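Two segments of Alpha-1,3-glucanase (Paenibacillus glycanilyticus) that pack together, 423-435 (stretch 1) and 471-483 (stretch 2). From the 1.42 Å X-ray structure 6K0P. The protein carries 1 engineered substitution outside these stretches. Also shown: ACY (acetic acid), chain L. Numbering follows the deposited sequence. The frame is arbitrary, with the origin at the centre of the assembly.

Stretch 1 (423-435) NTLGFGDQDTVID
Stretch 2 (471-483) DRAIKNILIKNVD

Parallel β-strands bond in a staggered pattern, one residue of a strand reaching two residues of its neighbour, and this contact from an α-1,3-glucanase is a compact example. Strand 432-435 runs beside the strand of stretch 2 that carries Ile477, Leu478 and Ile479, with their N-to-C directions only 4° apart and their axes 4.8 Å apart at closest approach. Thr432 pairs with Ile477, Val433 with Leu478, Ile434 with Ile479 and Asp435 with Lys480, at CA-CA distances of 4.8 to 5.0 Å. The ladder alternates in direction: Thr432 N to Asn476 O (2.9 Å), Leu478 N to Thr432 O (3.0 Å), Ile434 N to Leu478 O (2.8 Å) and Lys480 N to Ile434 O (2.8 Å). Stretch 1 has extended angles here, such as -109/114 at Ile434, whereas Asn476 (62/62) and Asn481 (63/58) adopt left-handed conformations. Before the strand, stretch 1 is loop, tied by Phe427 N to Ala473 O (3.0 Å). Gly426, at 80/-146, has no room for a CB, which would clash with Ala473 O and Arg472 CB.

Side chains follow the strand alternation. Thr432, Ile434, Ile477 and Ile479 share one face; Val433, Asp435, Leu478 and Lys480 share the other. Phe427 (chi1 -71°, chi2 -82°) points toward stretch 2 and receives Ile477 CD1 over one ring face, 3.8 Å from the ring centroid; Ile477 is m, m. Both left-handed asparagines, each m at chi1, donate across the contact: Asn476 ND2 to Gly428 O (2.9 Å) and Asn481 ND2 to Asp435 OD1 (2.9 Å), the aspartate being t. Lys475 (p, t, t, t) extends its NZ to Asp429 OD1, forming a 2.8 Å salt bridge. A water donates to Asp431 OD1 (2.7 Å) and Asn476 OD1 (2.8 Å), linking two side chains that flank the start of the ladder.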

ATOM      1  N   ASN A 423     -16.075  18.617  -6.207  1.00 21.29           N
ATOM      2  CA  ASN A 423     -15.947  20.057  -5.994  1.00 25.62           C
ATOM      3  C   ASN A 423     -14.608  20.320  -5.315  1.00 21.72           C
ATOM      4  O   ASN A 423     -14.463  20.137  -4.103  1.00 21.83           O
ATOM      5  CB  ASN A 423     -17.110  20.561  -5.149  1.00 25.73           C
ATOM      6  CG  ASN A 423     -17.100  22.067  -4.978  1.00 30.19           C
ATOM      7  OD1 ASN A 423     -16.288  22.772  -5.579  1.00 36.49           O
ATOM      8  ND2 ASN A 423     -18.016  22.569  -4.159  1.00 41.12           N
ATOM      9  N   THR A 424     -13.623  20.767  -6.093  1.00 19.43           N
ATOM     10  CA  THR A 424     -12.293  21.000  -5.547  1.00 18.60           C
ATOM     11  C   THR A 424     -11.621  22.160  -6.264  1.00 19.23           C
ATOM     12  O   THR A 424     -11.879  22.418  -7.439  1.00 20.30           O
ATOM     13  CB  THR A 424     -11.406  19.755  -5.645  1.00 22.05           C
ATOM     14  OG1 THR A 424     -10.051  20.128  -5.374  1.00 21.48           O
ATOM     15  CG2 THR A 424     -11.494  19.134  -7.030  1.00 20.63           C
ATOM     16  N   LEU A 425     -10.748  22.850  -5.534  1.00 19.76           N
ATOM     17  CA  LEU A 425      -9.969  23.959  -6.064  1.00 22.60           C
ATOM     18  C   LEU A 425      -8.588  23.531  -6.541  1.00 20.01           C
ATOM     19  O   LEU A 425      -7.814  24.377  -6.995  1.00 17.65           O
ATOM     20  CB  LEU A 425      -9.823  25.045  -4.994  1.00 22.41           C
ATOM     21  CG  LEU A 425     -11.132  25.423  -4.293  1.00 30.74           C
ATOM     22  CD1 LEU A 425     -10.861  26.172  -2.994  1.00 35.76           C
ATOM     23  CD2 LEU A 425     -11.994  26.254  -5.223  1.00 33.47           C
ATOM     24  N   GLY A 426      -8.254  22.247  -6.455  1.00 14.70           N
ATOM     25  CA  GLY A 426      -6.919  21.821  -6.839  1.00 14.61           C
ATOM     26  C   GLY A 426      -5.906  22.096  -5.738  1.00 12.03           C
ATOM     27  O   GLY A 426      -6.207  22.002  -4.549  1.00 13.09           O
ATOM     28  N   PHE A 427      -4.681  22.425  -6.148  1.00 12.00           N
ATOM     29  CA  PHE A 427      -3.641  22.756  -5.188  1.00 11.03           C
ATOM     30  C   PHE A 427      -3.758  24.217  -4.768  1.00 11.71           C
ATOM     31  O   PHE A 427      -4.192  25.073  -5.543  1.00 13.46           O
ATOM     32  CB  PHE A 427      -2.247  22.475  -5.765  1.00 11.68           C
ATOM     33  CG  PHE A 427      -1.957  21.009  -5.897  1.00 10.49           C
ATOM     34  CD1 PHE A 427      -1.514  20.291  -4.806  1.00 12.09           C
ATOM     35  CD2 PHE A 427      -2.193  20.340  -7.091  1.00 12.33           C
ATOM     36  CE1 PHE A 427      -1.265  18.923  -4.906  1.00 11.93           C
ATOM     37  CE2 PHE A 427      -1.951  18.971  -7.201  1.00 12.83           C
ATOM     38  CZ  PHE A 427      -1.493  18.258  -6.100  1.00 10.86           C
ATOM     39  N   GLY A 428      -3.366  24.489  -3.529  1.00 12.64           N
ATOM     40  CA  GLY A 428      -3.467  25.810  -2.943  1.00 13.39           C
ATOM     41  C   GLY A 428      -2.165  26.583  -2.992  1.00 13.36           C
ATOM     42  O   GLY A 428      -1.279  26.318  -3.812  1.00 13.24           O
ATOM     43  N   ASP A 429      -2.045  27.553  -2.084  1.00 13.81           N
ATOM     44  CA  ASP A 429      -0.964  28.533  -2.136  1.00 13.78           C
ATOM     45  C   ASP A 429       0.249  28.167  -1.291  1.00 14.98           C
ATOM     46  O   ASP A 429       1.238  28.914  -1.304  1.00 15.57           O
ATOM     47  CB  ASP A 429      -1.487  29.916  -1.737  1.00 13.41           C
ATOM     48  CG  ASP A 429      -2.317  30.549  -2.833  1.00 15.12           C
ATOM     49  OD1 ASP A 429      -2.439  29.946  -3.923  1.00 15.03           O
ATOM     50  OD2 ASP A 429      -2.850  31.652  -2.601  1.00 18.83           O
ATOM     51  N   GLN A 430       0.210  27.057  -0.563  1.00 12.67           N
ATOM     52  CA  GLN A 430       1.356  26.595   0.203  1.00 13.76           C
ATOM     53  C   GLN A 430       1.790  25.234  -0.324  1.00 12.78           C
ATOM     54  O   GLN A 430       0.965  24.449  -0.809  1.00 13.70           O
ATOM     55  CB  GLN A 430       1.034  26.545   1.712  1.00 13.04           C
ATOM     56  CG  GLN A 430       0.687  27.925   2.274  1.00 15.41           C
ATOM     57  CD  GLN A 430       0.505  27.954   3.788  1.00 22.84           C
ATOM     58  OE1 GLN A 430       0.524  26.924   4.457  1.00 25.16           O
ATOM     59  NE2 GLN A 430       0.332  29.151   4.334  1.00 22.28           N
ATOM     60  N   ASP A 431       3.092  24.966  -0.223  1.00 13.77           N
ATOM     61  CA  ASP A 431       3.686  23.814  -0.895  1.00 12.54           C
ATOM     62  C   ASP A 431       3.078  22.486  -0.458  1.00 12.17           C
ATOM     63  O   ASP A 431       2.810  22.246   0.727  1.00 13.55           O
ATOM     64  CB  ASP A 431       5.184  23.749  -0.606  1.00 13.85           C
ATOM     65  CG  ASP A 431       6.004  24.593  -1.549  1.00 14.48           C
ATOM     66  OD1 ASP A 431       5.497  24.996  -2.622  1.00 15.85           O
ATOM     67  OD2 ASP A 431       7.166  24.851  -1.205  1.00 14.80           O
ATOM     68  N   THR A 432       2.901  21.609  -1.441  1.00 11.97           N
ATOM     69  CA  THR A 432       2.772  20.179  -1.223  1.00 11.28           C
ATOM     70  C   THR A 432       4.166  19.615  -1.439  1.00 12.69           C
ATOM     71  O   THR A 432       4.753  19.805  -2.511  1.00 12.30           O
ATOM     72  CB  THR A 432       1.787  19.600  -2.233  1.00 11.42           C
ATOM     73  OG1 THR A 432       0.492  20.182  -2.013  1.00 12.56           O
ATOM     74  CG2 THR A 432       1.707  18.078  -2.105  1.00 13.26           C
ATOM     75  N   VAL A 433       4.714  18.971  -0.414  1.00 12.95           N
ATOM     76  CA  VAL A 433       6.129  18.623  -0.375  1.00 13.48           C
ATOM     77  C   VAL A 433       6.279  17.111  -0.361  1.00 13.16           C
ATOM     78  O   VAL A 433       5.672  16.427   0.475  1.00 12.97           O
ATOM     79  CB  VAL A 433       6.830  19.236   0.850  1.00 12.84           C
ATOM     80  CG1 VAL A 433       8.300  18.799   0.896  1.00 14.79           C
ATOM     81  CG2 VAL A 433       6.702  20.750   0.842  1.00 14.33           C
ATOM     82  N   ILE A 434       7.085  16.601  -1.282  1.00 12.87           N
ATOM     83  CA  ILE A 434       7.583  15.233  -1.247  1.00 11.34           C
ATOM     84  C   ILE A 434       9.067  15.352  -0.918  1.00 13.44           C
ATOM     85  O   ILE A 434       9.837  15.925  -1.695  1.00 12.71           O
ATOM     86  CB  ILE A 434       7.353  14.506  -2.583  1.00 12.15           C
ATOM     87  CG1 ILE A 434       5.865  14.156  -2.776  1.00 16.74           C
ATOM     88  CG2 ILE A 434       8.194  13.227  -2.636  1.00 13.73           C
ATOM     89  CD1 ILE A 434       4.954  15.319  -3.114  1.00 21.03           C
ATOM     90  N   ASP A 435       9.476  14.862   0.247  1.00  9.82           N
ATOM     91  CA  ASP A 435      10.833  15.080   0.748  1.00 11.45           C
ATOM     92  C   ASP A 435      11.399  13.772   1.280  1.00 12.16           C
ATOM     93  O   ASP A 435      11.036  13.338   2.376  1.00 12.30           O
ATOM     94  CB  ASP A 435      10.834  16.141   1.847  1.00 13.47           C
ATOM     95  CG  ASP A 435      12.197  16.301   2.515  1.00 15.41           C
ATOM     96  OD1 ASP A 435      13.223  15.890   1.936  1.00 14.86           O
ATOM     97  OD2 ASP A 435      12.232  16.836   3.639  1.00 19.36           O
ATOM     98  N   ASP A 471      -7.999  19.626 -14.362  1.00 13.98           N
ATOM     99  CA  ASP A 471      -8.915  20.727 -14.612  1.00 14.49           C
ATOM    100  C   ASP A 471      -8.865  21.800 -13.538  1.00 16.73           C
ATOM    101  O   ASP A 471      -9.586  22.797 -13.642  1.00 18.58           O
ATOM    102  CB  ASP A 471     -10.349  20.208 -14.803  1.00 14.19           C
ATOM    103  CG  ASP A 471     -10.810  19.299 -13.668  1.00 17.46           C
ATOM    104  OD1 ASP A 471      -9.987  18.892 -12.817  1.00 14.44           O
ATOM    105  OD2 ASP A 471     -12.014  18.976 -13.640  1.00 18.74           O
ATOM    106  N   ARG A 472      -8.017  21.637 -12.525  1.00 13.65           N
ATOM    107  CA  ARG A 472      -7.896  22.594 -11.438  1.00 13.00           C
ATOM    108  C   ARG A 472      -6.437  23.017 -11.284  1.00 13.96           C
ATOM    109  O   ARG A 472      -5.530  22.450 -11.900  1.00 13.18           O
ATOM    110  CB  ARG A 472      -8.436  22.005 -10.128  1.00 14.43           C
ATOM    111  CG  ARG A 472      -9.898  21.556 -10.191  1.00 17.28           C
ATOM    112  CD  ARG A 472     -10.850  22.729 -10.402  1.00 18.42           C
ATOM    113  NE  ARG A 472     -12.239  22.277 -10.417  1.00 26.02           N
ATOM    114  CZ  ARG A 472     -12.940  22.070 -11.526  1.00 28.26           C
ATOM    115  NH1 ARG A 472     -12.389  22.287 -12.714  1.00 27.62           N
ATOM    116  NH2 ARG A 472     -14.197  21.651 -11.454  1.00 33.10           N
ATOM    117  N   ALA A 473      -6.223  24.025 -10.435  1.00 14.33           N
ATOM    118  CA  ALA A 473      -4.906  24.633 -10.288  1.00 15.41           C
ATOM    119  C   ALA A 473      -3.858  23.597  -9.904  1.00 13.48           C
ATOM    120  O   ALA A 473      -4.073  22.756  -9.026  1.00 12.54           O
ATOM    121  CB  ALA A 473      -4.957  25.724  -9.218  1.00 15.53           C
ATOM    122  N   ILE A 474      -2.703  23.687 -10.556  1.00 11.97           N
ATOM    123  CA  ILE A 474      -1.558  22.823 -10.300  1.00 12.30           C
ATOM    124  C   ILE A 474      -0.374  23.731  -9.984  1.00 13.19           C
ATOM    125  O   ILE A 474       0.181  24.388 -10.882  1.00 14.58           O
ATOM    126  CB  ILE A 474      -1.289  21.855 -11.468  1.00 14.70           C
ATOM    127  CG1 ILE A 474       0.078  21.184 -11.333  1.00 17.63           C
ATOM    128  CG2 ILE A 474      -1.432  22.551 -12.833  1.00 14.88           C
ATOM    129  CD1 ILE A 474       0.132  20.123 -10.248  1.00 17.31           C
ATOM    130  N   LYS A 475      -0.012  23.806  -8.707  1.00 11.88           N
ATOM    131  CA  LYS A 475       0.945  24.811  -8.267  1.00 12.72           C
ATOM    132  C   LYS A 475       1.544  24.406  -6.932  1.00 11.84           C
ATOM    133  O   LYS A 475       0.941  23.661  -6.153  1.00 12.76           O
ATOM    134  CB  LYS A 475       0.302  26.204  -8.155  1.00 13.58           C
ATOM    135  CG  LYS A 475      -0.984  26.248  -7.318  1.00 11.63           C
ATOM    136  CD  LYS A 475      -1.489  27.683  -7.177  1.00 12.73           C
ATOM    137  CE  LYS A 475      -2.893  27.736  -6.598  1.00 12.99           C
ATOM    138  NZ  LYS A 475      -3.376  29.151  -6.442  1.00 14.39           N
ATOM    139  N   ASN A 476       2.747  24.922  -6.672  1.00 11.34           N
ATOM    140  CA  ASN A 476       3.386  24.809  -5.364  1.00 11.22           C
ATOM    141  C   ASN A 476       3.632  23.347  -4.993  1.00 12.02           C
ATOM    142  O   ASN A 476       3.095  22.824  -4.018  1.00 12.08           O
ATOM    143  CB  ASN A 476       2.578  25.565  -4.303  1.00 12.47           C
ATOM    144  CG  ASN A 476       2.473  27.036  -4.625  1.00 12.35           C
ATOM    145  OD1 ASN A 476       3.488  27.682  -4.883  1.00 12.73           O
ATOM    146  ND2 ASN A 476       1.252  27.564  -4.665  1.00 12.68           N
ATOM    147  N   ILE A 477       4.460  22.701  -5.813  1.00 11.46           N
ATOM    148  CA  ILE A 477       4.841  21.300  -5.666  1.00 12.12           C
ATOM    149  C   ILE A 477       6.353  21.264  -5.553  1.00 11.61           C
ATOM    150  O   ILE A 477       7.051  21.750  -6.450  1.00 11.94           O
ATOM    151  CB  ILE A 477       4.402  20.471  -6.884  1.00 12.80           C
ATOM    152  CG1 ILE A 477       2.899  20.624  -7.148  1.00 13.16           C
ATOM    153  CG2 ILE A 477       4.832  19.009  -6.722  1.00 12.94           C
ATOM    154  CD1 ILE A 477       2.014  20.104  -6.050  1.00 14.14           C
ATOM    155  N   LEU A 478       6.860  20.693  -4.464  1.00 10.81           N
ATOM    156  CA  LEU A 478       8.293  20.565  -4.234  1.00 11.29           C
ATOM    157  C   LEU A 478       8.621  19.086  -4.078  1.00 13.09           C
ATOM    158  O   LEU A 478       8.095  18.428  -3.173  1.00 13.28           O
ATOM    159  CB  LEU A 478       8.710  21.353  -2.991  1.00 12.87           C
ATOM    160  CG  LEU A 478      10.170  21.201  -2.581  1.00 12.12           C
ATOM    161  CD1 LEU A 478      11.063  21.646  -3.717  1.00 15.11           C
ATOM    162  CD2 LEU A 478      10.476  22.006  -1.318  1.00 14.11           C
ATOM    163  N   ILE A 479       9.461  18.563  -4.969  1.00 11.79           N
ATOM    164  CA  ILE A 479       9.870  17.158  -4.959  1.00 12.84           C
ATOM    165  C   ILE A 479      11.367  17.156  -4.705  1.00 14.19           C
ATOM    166  O   ILE A 479      12.139  17.630  -5.545  1.00 13.20           O
ATOM    167  CB  ILE A 479       9.544  16.454  -6.286  1.00 11.74           C
ATOM    168  CG1 ILE A 479       8.029  16.414  -6.525  1.00 11.00           C
ATOM    169  CG2 ILE A 479      10.144  15.041  -6.315  1.00 12.19           C
ATOM    170  CD1 ILE A 479       7.625  16.202  -7.973  1.00 13.07           C
ATOM    171  N   LYS A 480      11.790  16.645  -3.552  1.00 12.76           N
ATOM    172  CA  LYS A 480      13.202  16.730  -3.221  1.00 11.96           C
ATOM    173  C   LYS A 480      13.683  15.471  -2.520  1.00 12.76           C
ATOM    174  O   LYS A 480      12.929  14.813  -1.796  1.00 13.11           O
ATOM    175  CB  LYS A 480      13.521  17.983  -2.396  1.00 12.75           C
ATOM    176  CG  LYS A 480      12.796  18.107  -1.076  1.00 15.34           C
ATOM    177  CD  LYS A 480      13.237  19.386  -0.357  1.00 17.24           C
ATOM    178  CE  LYS A 480      12.413  19.659   0.886  1.00 20.42           C
ATOM    179  NZ  LYS A 480      12.883  20.897   1.596  1.00 23.17           N
ATOM    180  N   ASN A 481      14.958  15.145  -2.758  1.00 12.24           N
ATOM    181  CA  ASN A 481      15.648  14.040  -2.088  1.00 12.58           C
ATOM    182  C   ASN A 481      15.009  12.690  -2.422  1.00 14.05           C
ATOM    183  O   ASN A 481      14.574  11.936  -1.551  1.00 12.75           O
ATOM    184  CB  ASN A 481      15.737  14.291  -0.578  1.00 12.02           C
ATOM    185  CG  ASN A 481      16.390  15.621  -0.268  1.00 14.77           C
ATOM    186  OD1 ASN A 481      17.476  15.906  -0.760  1.00 15.91           O
ATOM    187  ND2 ASN A 481      15.718  16.454   0.522  1.00 15.20           N
ATOM    188  N   VAL A 482      14.963  12.388  -3.716  1.00 12.82           N
ATOM    189  CA  VAL A 482      14.269  11.204  -4.212  1.00 13.63           C
ATOM    190  C   VAL A 482      15.234  10.350  -5.016  1.00 14.46           C
ATOM    191  O   VAL A 482      15.944  10.858  -5.891  1.00 14.13           O
ATOM    192  CB  VAL A 482      13.046  11.575  -5.067  1.00 13.77           C
ATOM    193  CG1 VAL A 482      12.360  10.293  -5.579  1.00 13.15           C
ATOM    194  CG2 VAL A 482      12.069  12.403  -4.272  1.00 15.25           C
ATOM    195  N   ASP A 483      15.235   9.054  -4.743  1.00 12.42           N
ATOM    196  CA  ASP A 483      15.951   8.086  -5.559  1.00 12.62           C
ATOM    197  C   ASP A 483      14.928   7.212  -6.268  1.00 13.03           C
ATOM    198  O   ASP A 483      14.089   6.575  -5.616  1.00 13.28           O
ATOM    199  CB  ASP A 483      16.889   7.245  -4.703  1.00 14.06           C
ATOM    200  CG  ASP A 483      18.002   8.070  -4.116  1.00 20.83           C
ATOM    201  OD1 ASP A 483      18.666   8.781  -4.890  1.00 20.52           O
ATOM    202  OD2 ASP A 483      18.189   8.046  -2.884  1.00 25.78           O
TER
HETATM  203  C   ACY L2014      -3.958  28.218   0.958  1.00 22.06           C
HETATM  204  O   ACY L2014      -3.202  27.530   1.736  1.00 23.72           O
HETATM  205  OXT ACY L2014      -3.958  28.164  -0.266  1.00 20.36           O
HETATM  206  CH3 ACY L2014      -4.902  29.166   1.725  1.00 25.51           C
HETATM  207  O   HOH W   1     -14.429  21.189  -8.907  1.00 32.38           O
HETATM  208  O   HOH W   2      -8.542  25.664 -10.037  1.00 29.14           O
HETATM  209  O   HOH W   3       0.287  22.690  -3.038  1.00 12.63           O
HETATM  210  O   HOH W   4       5.790  27.548  -3.328  1.00 16.94           O